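Local coordinates for uncharacterized protein UL16 (Human herpesvirus 5 strain ad169, PDB 2WY3) that helps human cytomegalovirus escape host immunity by sequestering ligands of the natural killer cell receptor KLRK1 inside the cell, which inhibits natural killer cell activation, at residues Q56-E59 with S60-D63. Sequence-based numbering, arbitrary orientation.
Sequences QHNE and SVVD. With NAG (2-acetamido-2-deoxy-beta-D-glucopyranose), chain J.
The side-chain amide of N58 carries a methyl on one face, CG2 of V61 standing almost squarely over N58 CG at 3.7 Å. At the nitrogen end the amide runs into the sugar through the N-glycosidic bond from ND2 to C1 of NAG, which lies nearly in the amide plane; at the other end OD1 takes two polar partners. The backbone N-H of S60 donates to N58 OD1 over 3.0 Å, tilted 30° from the amide plane toward the face that V61 covers. A water donating to N58 OD1 at 2.9 Å lies on the other side of that plane and also hydrogen-bonds S60 OG, linking the first and third residues of the N-glycosylation sequon N58-E59-S60. With CG anti to the backbone N and beside the carbonyl carbon (chi1 -170°), N58 directs its amide forward along the chain, and OD1 meets the N-H two residues on, closing an Asx turn. It is superimposed on a type I beta turn from N58 to V61, in which V61 N reaches N58 O at 2.9 Å from above the carbonyl plane. The turn belongs to the connection between the adjacent antiparallel strands 49-55 and 62-68 of an immunoglobulin-like sandwich, where backbone bonds of V61 to W55 and of D63 to F53 join the chain to strand 49-55. Two hydrogen bonds to OD1 and the V61 methyl against one face probably limit rotation of the glycosylated amide. The sugar meets the turn through its ring oxygen, O5 lying 3.7 Å from V61 CG2 and equally far from S60 CB.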
loop_
_atom_site.group_PDB
_atom_site.type_symbol
_atom_site.label_atom_id
_atom_site.label_comp_id
_atom_site.label_asym_id
_atom_site.label_seq_id
_atom_site.Cartn_x
_atom_site.Cartn_y
_atom_site.Cartn_z
ATOM N N GLN B 56 18.520 6.405 15.036
ATOM C CA GLN B 56 19.019 5.348 15.917
ATOM C C GLN B 56 20.207 5.821 16.739
ATOM O O GLN B 56 20.374 5.417 17.888
ATOM C CB GLN B 56 19.448 4.105 15.125
ATOM C CG GLN B 56 19.874 2.931 16.021
ATOM C CD GLN B 56 20.264 1.689 15.229
ATOM O OE1 GLN B 56 20.175 1.672 14.011
ATOM N NE2 GLN B 56 20.686 0.638 15.929
ATOM N N HIS B 57 21.031 6.678 16.139
ATOM C CA HIS B 57 22.343 6.997 16.714
ATOM C C HIS B 57 22.359 8.243 17.582
ATOM O O HIS B 57 23.383 8.577 18.188
ATOM C CB HIS B 57 23.386 7.116 15.602
ATOM C CG HIS B 57 23.543 5.860 14.807
ATOM N ND1 HIS B 57 24.020 4.691 15.360
ATOM C CD2 HIS B 57 23.281 5.585 13.508
ATOM C CE1 HIS B 57 24.048 3.749 14.432
ATOM N NE2 HIS B 57 23.599 4.264 13.301
ATOM N N ASN B 58 21.228 8.930 17.659
ATOM C CA ASN B 58 21.105 10.038 18.600
ATOM C C ASN B 58 19.643 10.323 18.865
ATOM O O ASN B 58 18.948 10.893 18.031
ATOM C CB ASN B 58 21.832 11.284 18.090
ATOM C CG ASN B 58 21.937 12.360 19.142
ATOM O OD1 ASN B 58 21.127 12.416 20.074
ATOM N ND2 ASN B 58 22.948 13.208 19.014
ATOM N N GLU B 59 19.190 9.902 20.038
ATOM C CA GLU B 59 17.773 9.958 20.403
ATOM C C GLU B 59 17.247 11.392 20.431
ATOM O O GLU B 59 16.039 11.621 20.401
ATOM C CB GLU B 59 17.558 9.282 21.762
ATOM C CG GLU B 59 18.351 9.924 22.900
ATOM C CD GLU B 59 18.569 8.987 24.082
ATOM O OE1 GLU B 59 17.620 8.269 24.466
ATOM O OE2 GLU B 59 19.694 8.976 24.633
ATOM N N SER B 60 18.156 12.360 20.481
ATOM C CA SER B 60 17.771 13.771 20.479
ATOM C C SER B 60 17.522 14.322 19.079
ATOM O O SER B 60 17.004 15.425 18.925
ATOM C CB SER B 60 18.844 14.620 21.178
ATOM O OG SER B 60 18.989 14.209 22.521
ATOM N N VAL B 61 17.906 13.565 18.059
ATOM C CA VAL B 61 17.759 14.024 16.679
ATOM C C VAL B 61 16.465 13.468 16.084
ATOM O O VAL B 61 16.369 12.278 15.791
ATOM C CB VAL B 61 18.971 13.601 15.832
ATOM C CG1 VAL B 61 18.789 13.972 14.346
ATOM C CG2 VAL B 61 20.246 14.216 16.418
ATOM N N VAL B 62 15.474 14.338 15.915
ATOM C CA VAL B 62 14.125 13.895 15.538
ATOM C C VAL B 62 13.586 14.732 14.396
ATOM O O VAL B 62 13.604 15.963 14.459
ATOM C CB VAL B 62 13.149 13.996 16.737
ATOM C CG1 VAL B 62 11.771 13.441 16.364
ATOM C CG2 VAL B 62 13.699 13.240 17.935
ATOM N N ASP B 63 13.110 14.064 13.350
ATOM C CA ASP B 63 12.514 14.726 12.203
ATOM C C ASP B 63 11.009 14.462 12.216
ATOM O O ASP B 63 10.519 13.646 12.992
ATOM C CB ASP B 63 13.131 14.201 10.906
ATOM C CG ASP B 63 13.069 15.226 9.770
ATOM O OD1 ASP B 63 12.457 16.302 9.957
ATOM O OD2 ASP B 63 13.649 14.961 8.697
HETATM C C1 NAG J . 22.850 14.272 19.981
HETATM C C2 NAG J . 24.295 14.739 20.164
HETATM C C3 NAG J . 24.339 15.972 21.059
HETATM C C4 NAG J . 23.374 17.033 20.550
HETATM C C5 NAG J . 21.983 16.433 20.380
HETATM C C6 NAG J . 20.980 17.458 19.856
HETATM C C7 NAG J . 25.904 12.907 20.017
HETATM C C8 NAG J . 26.778 11.968 20.793
HETATM N N2 NAG J . 25.111 13.691 20.747
HETATM O O3 NAG J . 25.649 16.488 21.104
HETATM O O4 NAG J . 23.302 18.082 21.484
HETATM O O5 NAG J . 22.037 15.324 19.505
HETATM O O6 NAG J . 21.329 17.839 18.544
HETATM O O7 NAG J . 25.936 12.914 18.776
HETATM O O HOH W 1 21.317 12.719 22.965
#